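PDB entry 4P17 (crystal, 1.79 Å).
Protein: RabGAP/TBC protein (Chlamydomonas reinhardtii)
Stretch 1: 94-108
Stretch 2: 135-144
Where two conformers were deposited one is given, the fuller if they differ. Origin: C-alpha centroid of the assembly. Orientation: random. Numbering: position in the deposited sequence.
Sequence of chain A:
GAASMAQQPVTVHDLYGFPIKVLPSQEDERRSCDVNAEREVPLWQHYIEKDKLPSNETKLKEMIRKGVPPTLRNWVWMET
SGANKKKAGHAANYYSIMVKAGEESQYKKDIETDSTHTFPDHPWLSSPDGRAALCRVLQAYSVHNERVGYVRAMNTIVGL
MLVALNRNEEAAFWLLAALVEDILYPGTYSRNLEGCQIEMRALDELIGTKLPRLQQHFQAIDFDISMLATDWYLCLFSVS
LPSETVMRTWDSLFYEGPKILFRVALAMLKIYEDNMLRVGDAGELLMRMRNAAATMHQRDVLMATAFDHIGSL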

ATOM      1  N   TYR A  94      12.616  21.335  -8.336  1.00 24.32           N
ATOM      2  CA  TYR A  94      13.463  20.205  -7.960  1.00 18.22           C
ATOM      3  C   TYR A  94      13.041  18.913  -8.643  1.00 18.09           C
ATOM      4  O   TYR A  94      13.877  18.216  -9.207  1.00 16.76           O
ATOM      5  CB  TYR A  94      13.473  20.014  -6.434  1.00 18.57           C
ATOM      6  CG  TYR A  94      14.408  18.924  -5.956  1.00 17.53           C
ATOM      7  CD1 TYR A  94      15.760  19.168  -5.752  1.00 18.94           C
ATOM      8  CD2 TYR A  94      13.926  17.640  -5.704  1.00 13.41           C
ATOM      9  CE1 TYR A  94      16.611  18.167  -5.314  1.00 16.76           C
ATOM     10  CE2 TYR A  94      14.751  16.639  -5.270  1.00 11.79           C
ATOM     11  CZ  TYR A  94      16.097  16.906  -5.070  1.00 17.11           C
ATOM     12  OH  TYR A  94      16.894  15.909  -4.619  1.00 19.05           O
ATOM     13  N   TYR A  95      11.757  18.583  -8.605  1.00 18.78           N
ATOM     14  CA  TYR A  95      11.308  17.351  -9.227  1.00 17.94           C
ATOM     15  C   TYR A  95      11.681  17.360 -10.720  1.00 14.14           C
ATOM     16  O   TYR A  95      12.243  16.399 -11.234  1.00 20.38           O
ATOM     17  CB  TYR A  95       9.786  17.143  -9.022  1.00 17.35           C
ATOM     18  CG  TYR A  95       9.257  15.996  -9.839  1.00 15.84           C
ATOM     19  CD1 TYR A  95       9.663  14.685  -9.586  1.00 11.81           C
ATOM     20  CD2 TYR A  95       8.378  16.223 -10.908  1.00 17.78           C
ATOM     21  CE1 TYR A  95       9.196  13.622 -10.379  1.00 16.79           C
ATOM     22  CE2 TYR A  95       7.915  15.168 -11.696  1.00 15.70           C
ATOM     23  CZ  TYR A  95       8.322  13.876 -11.417  1.00 17.84           C
ATOM     24  OH  TYR A  95       7.863  12.843 -12.184  1.00 13.21           O
ATOM     25  N   SER A  96      11.413  18.461 -11.408  1.00 26.59           N
ATOM     26  CA  SER A  96      11.693  18.538 -12.841  1.00 22.69           C
ATOM     27  C   SER A  96      13.189  18.356 -13.131  1.00 18.43           C
ATOM     28  O   SER A  96      13.554  17.766 -14.153  1.00 17.89           O
ATOM     29  CB  SER A  96      11.196  19.869 -13.406  1.00 25.00           C
ATOM     30  OG  SER A  96      12.032  20.934 -13.007  1.00 22.26           O
ATOM     31  N   ILE A  97      14.044  18.834 -12.222  1.00 16.16           N
ATOM     32  CA  ILE A  97      15.492  18.638 -12.357  1.00 16.31           C
ATOM     33  C   ILE A  97      15.818  17.159 -12.200  1.00 13.57           C
ATOM     34  O   ILE A  97      16.610  16.608 -12.949  1.00 12.23           O
ATOM     35  CB  ILE A  97      16.297  19.453 -11.320  1.00 17.36           C
ATOM     36  CG1 ILE A  97      16.246  20.945 -11.664  1.00 25.25           C
ATOM     37  CG2 ILE A  97      17.766  19.021 -11.305  1.00 16.55           C
ATOM     38  CD1 ILE A  97      16.677  21.855 -10.542  1.00 23.59           C
ATOM     39  N   MET A  98      15.205  16.514 -11.210  1.00 13.43           N
ATOM     40  CA  MET A  98      15.349  15.070 -11.041  1.00 10.67           C
ATOM     41  C   MET A  98      14.789  14.217 -12.220  1.00  9.28           C
ATOM     42  O   MET A  98      15.375  13.207 -12.594  1.00 10.27           O
ATOM     43  CB  MET A  98      14.674  14.673  -9.719  1.00  9.30           C
ATOM     44  CG  MET A  98      15.323  15.284  -8.483  1.00 15.95           C
ATOM     45  SD  MET A  98      17.046  14.775  -8.285  1.00 18.14           S
ATOM     46  CE  MET A  98      17.870  16.305  -8.707  1.00 32.54           C
ATOM     47  N   VAL A  99      13.685  14.638 -12.808  1.00 12.51           N
ATOM     48  CA  VAL A  99      13.143  13.952 -13.984  1.00 17.17           C
ATOM     49  C   VAL A  99      14.151  14.010 -15.116  1.00 14.75           C
ATOM     50  O   VAL A  99      14.501  12.995 -15.676  1.00 13.25           O
ATOM     51  CB  VAL A  99      11.791  14.562 -14.431  1.00 21.42           C
ATOM     52  CG1 VAL A  99      11.296  13.935 -15.748  1.00 14.66           C
ATOM     53  CG2 VAL A  99      10.766  14.340 -13.363  1.00 13.80           C
ATOM     54  N   LYS A 100      14.658  15.203 -15.398  1.00 18.48           N
ATOM     55  CA  LYS A 100      15.649  15.371 -16.440  1.00 16.70           C
ATOM     56  C   LYS A 100      16.890  14.556 -16.153  1.00 19.53           C
ATOM     57  O   LYS A 100      17.463  13.926 -17.040  1.00 18.96           O
ATOM     58  CB  LYS A 100      16.010  16.844 -16.591  1.00 11.87           C
ATOM     59  CG  LYS A 100      16.989  17.079 -17.728  1.00 11.92           C
ATOM     60  CD  LYS A 100      16.318  16.806 -19.054  1.00 22.58           C
ATOM     61  CE  LYS A 100      17.346  16.832 -20.176  1.00 36.08           C
ATOM     62  NZ  LYS A 100      16.792  16.395 -21.488  1.00 47.75           N
ATOM     63  N   ALA A 101      17.320  14.564 -14.898  1.00 17.28           N
ATOM     64  CA  ALA A 101      18.501  13.813 -14.514  1.00  7.38           C
ATOM     65  C   ALA A 101      18.247  12.322 -14.624  1.00 16.09           C
ATOM     66  O   ALA A 101      19.139  11.533 -14.951  1.00 16.03           O
ATOM     67  CB  ALA A 101      18.908  14.176 -13.110  1.00 11.15           C
ATOM     68  N   GLY A 102      17.022  11.921 -14.315  1.00 13.37           N
ATOM     69  CA  GLY A 102      16.702  10.509 -14.343  1.00  9.52           C
ATOM     70  C   GLY A 102      16.706   9.932 -15.740  1.00 11.55           C
ATOM     71  O   GLY A 102      16.694   8.720 -15.906  1.00 10.55           O
ATOM     72  N   GLU A 103      16.711  10.804 -16.746  1.00 14.08           N
ATOM     73  CA  GLU A 103      16.769  10.373 -18.131  1.00 20.58           C
ATOM     74  C   GLU A 103      18.011   9.543 -18.384  1.00 22.80           C
ATOM     75  O   GLU A 103      18.048   8.761 -19.327  1.00 20.77           O
ATOM     76  CB  GLU A 103      16.753  11.578 -19.077  1.00 24.06           C
ATOM     77  CG  GLU A 103      15.410  12.270 -19.192  1.00 19.40           C
ATOM     78  CD  GLU A 103      15.452  13.456 -20.145  1.00 39.29           C
ATOM     79  OE1 GLU A 103      16.495  13.643 -20.810  1.00 42.67           O
ATOM     80  OE2 GLU A 103      14.453  14.206 -20.221  1.00 46.17           O
ATOM     81  N   GLU A 104      19.023   9.712 -17.535  1.00 20.69           N
ATOM     82  CA  GLU A 104      20.249   8.926 -17.631  1.00 25.04           C
ATOM     83  C   GLU A 104      20.433   8.067 -16.394  1.00 26.15           C
ATOM     84  O   GLU A 104      21.564   7.754 -16.019  1.00 20.29           O
ATOM     85  CB  GLU A 104      21.475   9.830 -17.802  1.00 31.17           C
ATOM     86  N   SER A 105      19.337   7.709 -15.728  1.00 24.56           N
ATOM     87  CA  SER A 105      19.454   6.794 -14.598  1.00 20.48           C
ATOM     88  C   SER A 105      19.986   5.449 -15.056  1.00 23.72           C
ATOM     89  O   SER A 105      19.609   4.973 -16.129  1.00 22.85           O
ATOM     90  CB  SER A 105      18.115   6.587 -13.898  1.00 15.76           C
ATOM     91  OG  SER A 105      18.219   5.562 -12.927  1.00 24.45           O
ATOM     92  N   GLN A 106      20.850   4.846 -14.231  1.00 25.13           N
ATOM     93  CA  GLN A 106      21.323   3.478 -14.446  1.00 27.32           C
ATOM     94  C   GLN A 106      20.171   2.491 -14.511  1.00 31.22           C
ATOM     95  O   GLN A 106      20.321   1.394 -15.052  1.00 23.11           O
ATOM     96  CB  GLN A 106      22.270   3.044 -13.317  1.00 37.27           C
ATOM     97  CG  GLN A 106      23.615   3.734 -13.316  1.00 42.71           C
ATOM     98  CD  GLN A 106      24.153   3.985 -11.915  1.00 44.22           C
ATOM     99  OE1 GLN A 106      23.636   3.462 -10.927  1.00 37.82           O
ATOM    100  NE2 GLN A 106      25.198   4.796 -11.829  1.00 38.74           N
ATOM    101  N   TYR A 107      19.027   2.898 -13.952  1.00 24.18           N
ATOM    102  CA  TYR A 107      17.869   2.024 -13.758  1.00 21.69           C
ATOM    103  C   TYR A 107      16.763   2.183 -14.790  1.00 15.31           C
ATOM    104  O   TYR A 107      15.736   1.500 -14.703  1.00 12.70           O
ATOM    105  CB  TYR A 107      17.275   2.281 -12.378  1.00 16.75           C
ATOM    106  CG  TYR A 107      18.312   2.172 -11.288  1.00 18.50           C
ATOM    107  CD1 TYR A 107      18.698   0.937 -10.789  1.00 20.71           C
ATOM    108  CD2 TYR A 107      18.901   3.313 -10.756  1.00 22.91           C
ATOM    109  CE1 TYR A 107      19.637   0.838  -9.787  1.00 20.95           C
ATOM    110  CE2 TYR A 107      19.847   3.224  -9.754  1.00 23.78           C
ATOM    111  CZ  TYR A 107      20.212   1.986  -9.279  1.00 20.96           C
ATOM    112  OH  TYR A 107      21.145   1.912  -8.278  1.00 24.45           O
ATOM    113  N   LYS A 108      16.965   3.097 -15.744  1.00 12.62           N
ATOM    114  CA  LYS A 108      15.934   3.475 -16.707  1.00 17.96           C
ATOM    115  C   LYS A 108      15.341   2.263 -17.425  1.00 16.50           C
ATOM    116  O   LYS A 108      14.107   2.093 -17.541  1.00 15.22           O
ATOM    117  CB  LYS A 108      16.524   4.454 -17.750  1.00 15.88           C
ATOM    118  N   CYS A 135       7.358   5.901 -15.300  1.00  9.42           N
ATOM    119  CA  CYS A 135       8.797   5.828 -15.523  0.63 11.68           C
ATOM    120  C   CYS A 135       9.467   7.125 -15.068  1.00 14.02           C
ATOM    121  O   CYS A 135      10.526   7.092 -14.443  1.00 10.61           O
ATOM    122  CB  CYS A 135       9.107   5.544 -16.993  0.63 11.02           C
ATOM    123  SG  CYS A 135       8.807   3.827 -17.475  0.63 13.73           S
ATOM    124  N   ARG A 136       8.849   8.260 -15.367  1.00  8.75           N
ATOM    125  CA  ARG A 136       9.407   9.545 -14.956  1.00 11.49           C
ATOM    126  C   ARG A 136       9.585   9.612 -13.445  1.00  6.60           C
ATOM    127  O   ARG A 136      10.649   9.945 -12.949  1.00  9.87           O
ATOM    128  CB  ARG A 136       8.520  10.692 -15.437  1.00 11.10           C
ATOM    129  CG  ARG A 136       8.800  11.092 -16.871  1.00 12.15           C
ATOM    130  CD  ARG A 136       8.152  12.440 -17.233  1.00 16.82           C
ATOM    131  NE  ARG A 136       6.709  12.409 -17.073  1.00 16.44           N
ATOM    132  CZ  ARG A 136       5.858  12.052 -18.028  1.00  9.36           C
ATOM    133  NH1 ARG A 136       6.290  11.684 -19.227  1.00 15.41           N
ATOM    134  NH2 ARG A 136       4.561  12.056 -17.785  1.00 18.21           N
ATOM    135  N   VAL A 137       8.563   9.207 -12.704  1.00  6.18           N
ATOM    136  CA  VAL A 137       8.662   9.280 -11.246  1.00 10.01           C
ATOM    137  C   VAL A 137       9.778   8.391 -10.729  1.00 10.51           C
ATOM    138  O   VAL A 137      10.566   8.791  -9.853  1.00  7.15           O
ATOM    139  CB  VAL A 137       7.340   8.877 -10.603  1.00  6.52           C
ATOM    140  CG1 VAL A 137       7.478   8.746  -9.070  1.00  9.39           C
ATOM    141  CG2 VAL A 137       6.290   9.887 -10.968  1.00 10.27           C
ATOM    142  N   LEU A 138       9.862   7.179 -11.272  1.00  7.38           N
ATOM    143  CA  LEU A 138      10.804   6.214 -10.741  1.00  6.61           C
ATOM    144  C   LEU A 138      12.200   6.590 -11.150  1.00  9.69           C
ATOM    145  O   LEU A 138      13.112   6.521 -10.349  1.00  7.31           O
ATOM    146  CB  LEU A 138      10.494   4.811 -11.201  1.00  6.59           C
ATOM    147  CG  LEU A 138       9.249   4.188 -10.556  1.00  8.71           C
ATOM    148  CD1 LEU A 138       8.691   3.039 -11.391  1.00 11.62           C
ATOM    149  CD2 LEU A 138       9.589   3.671  -9.190  1.00  8.84           C
ATOM    150  N   GLN A 139      12.368   7.049 -12.381  1.00  9.41           N
ATOM    151  CA  GLN A 139      13.706   7.421 -12.819  1.00  7.42           C
ATOM    152  C   GLN A 139      14.181   8.651 -11.991  1.00  9.72           C
ATOM    153  O   GLN A 139      15.333   8.718 -11.552  1.00  8.16           O
ATOM    154  CB  GLN A 139      13.709   7.690 -14.334  1.00 16.66           C
ATOM    155  CG  GLN A 139      13.262   9.097 -14.729  1.00 22.93           C
ATOM    156  CD  GLN A 139      13.013   9.257 -16.223  1.00 28.51           C
ATOM    157  OE1 GLN A 139      12.716   8.284 -16.935  1.00 23.26           O
ATOM    158  NE2 GLN A 139      13.129  10.490 -16.704  1.00 28.97           N
ATOM    159  N   ALA A 140      13.265   9.582 -11.741  1.00  5.93           N
ATOM    160  CA  ALA A 140      13.524  10.751 -10.910  1.00 12.02           C
ATOM    161  C   ALA A 140      13.955  10.318  -9.519  1.00  9.34           C
ATOM    162  O   ALA A 140      14.946  10.811  -8.968  1.00  8.47           O
ATOM    163  CB  ALA A 140      12.288  11.639 -10.824  1.00  7.25           C
ATOM    164  N   TYR A 141      13.208   9.390  -8.929  1.00  4.72           N
ATOM    165  CA  TYR A 141      13.525   9.007  -7.569  1.00  8.10           C
ATOM    166  C   TYR A 141      14.893   8.302  -7.510  1.00 11.66           C
ATOM    167  O   TYR A 141      15.657   8.503  -6.558  1.00  9.14           O
ATOM    168  CB  TYR A 141      12.434   8.106  -6.964  1.00 10.46           C
ATOM    169  CG  TYR A 141      12.659   8.036  -5.484  1.00 10.18           C
ATOM    170  CD1 TYR A 141      12.321   9.103  -4.672  1.00  8.19           C
ATOM    171  CD2 TYR A 141      13.290   6.939  -4.912  1.00 11.91           C
ATOM    172  CE1 TYR A 141      12.590   9.060  -3.311  1.00  8.24           C
ATOM    173  CE2 TYR A 141      13.569   6.902  -3.551  1.00  9.03           C
ATOM    174  CZ  TYR A 141      13.216   7.959  -2.778  1.00  5.57           C
ATOM    175  OH  TYR A 141      13.498   7.931  -1.437  1.00 13.23           O
ATOM    176  N   SER A 142      15.213   7.547  -8.561  1.00  6.79           N
ATOM    177  CA  SER A 142      16.427   6.723  -8.600  1.00 11.13           C
ATOM    178  C   SER A 142      17.721   7.533  -8.607  1.00 15.42           C
ATOM    179  O   SER A 142      18.772   7.057  -8.143  1.00 14.54           O
ATOM    180  CB  SER A 142      16.392   5.807  -9.830  1.00 18.13           C
ATOM    181  OG  SER A 142      16.745   6.518 -10.999  1.00 13.59           O
ATOM    182  N   VAL A 143      17.649   8.751  -9.142  1.00 10.01           N
ATOM    183  CA  VAL A 143      18.769   9.689  -9.089  1.00 12.80           C
ATOM    184  C   VAL A 143      18.704  10.582  -7.845  1.00 16.68           C
ATOM    185  O   VAL A 143      19.738  11.005  -7.334  1.00 13.03           O
ATOM    186  CB  VAL A 143      18.838  10.561 -10.362  1.00 12.27           C
ATOM    187  CG1 VAL A 143      19.085   9.657 -11.584  1.00 27.31           C
ATOM    188  CG2 VAL A 143      17.570  11.396 -10.552  1.00 13.44           C
ATOM    189  N   HIS A 144      17.506  10.843  -7.342  1.00 10.29           N
ATOM    190  CA  HIS A 144      17.347  11.629  -6.118  1.00  9.30           C
ATOM    191  C   HIS A 144      17.953  10.924  -4.906  1.00  7.76           C
ATOM    192  O   HIS A 144      18.564  11.546  -4.051  1.00  8.55           O
ATOM    193  CB  HIS A 144      15.876  11.896  -5.908  1.00  6.33           C
ATOM    194  CG  HIS A 144      15.495  12.165  -4.509  1.00 11.05           C
ATOM    195  ND1 HIS A 144      15.726  13.368  -3.883  1.00 11.40           N
ATOM    196  CD2 HIS A 144      14.851  11.385  -3.613  1.00 10.90           C
ATOM    197  CE1 HIS A 144      15.249  13.307  -2.652  1.00 13.63           C
ATOM    198  NE2 HIS A 144      14.703  12.121  -2.472  1.00 11.18           N
TER

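The two stretches meet as crossed helices. The axes of helices 94-102 and 135-144 approach to 7.3 Å with their N-to-C directions 93° apart, so contact is concentrated around one crossing point and then carried on by the turns that follow the first helix. Together the stretches bury 674 Å², both sides summed.

Y94 opens the contact at the C-terminal end of stretch 2. Its CA-to-CB bond points sideways, but with chi1 in t the ring reaches across, and Y94 OH lies 2.9 Å from H144 ND1, a hydrogen bond in which either group could be the donor. The two rings meet rim to rim, with planes at 87° and centroids 5.8 Å apart, so the polar edges do the work and neither ring covers the face of the other. H144 NE2 is satisfied elsewhere in the structure.

Y95, also t, sends its ring the other way along the partner helix. Y95 CE1 packs 3.7 Å from A140 CB, and Y95 OH reaches to 3.6 Å from V137 CG2; the residue is buried and its contacts here are largely apolar. S96 and I97 make no contact.

M98 and V99 sit at the crossing. M98 points toward stretch 2, and its m, m side chain brings SD to 3.9 Å from H144 CB and 4.1 Å from V143 CG2, a flexible thioether filling the space between two differently shaped neighbours. Its carbonyl also takes part: M98 O lies 3.5 Å from A140 CA, with an angle of 157° at the hydrogen, consistent with a CA-H...O contact. V99 CA and A140 CA are 4.5 Å apart, a spacing accommodated by the small methyl of A140, whose CB is 4.0 Å from V99 CG2. V99 CG1 meets the aliphatic part of R136, 3.8 Å from CD. The backbone is tied in as well: Q139 NE2 donates to V99 O at 3.0 Å, with an N-H...O angle of 150°.

K100 faces away and instead forms a salt bridge within its own stretch, K100 NZ to E103 OE1 at 2.8 Å. A101 adds a modest apolar touch, CB to V143 CG2 at 4.0 Å.

G102 is where the absence of a side chain matters most. An ideal CB would point toward stretch 2 and lie 2.6 Å from Q139 CG and 2.9 Å from A140 N, both clashes. Without it, G102 CA can approach Q139 CA to 4.6 Å and V143 CG1 to 3.7 Å.

A type I turn from G102 to S105 then returns the chain to the interface. S105 OG donates to S142 OG at 2.6 Å and accepts from Y107 N at 3.0 Å, a capping bond before the next helix. S142 OG in turn donates to Q139 O at 2.7 Å, so the buried hydroxyls form a directed relay. Finally, Y107 points toward stretch 2 and places CD2 3.7 Å from S142 CB, closing the contact beside the serine pair.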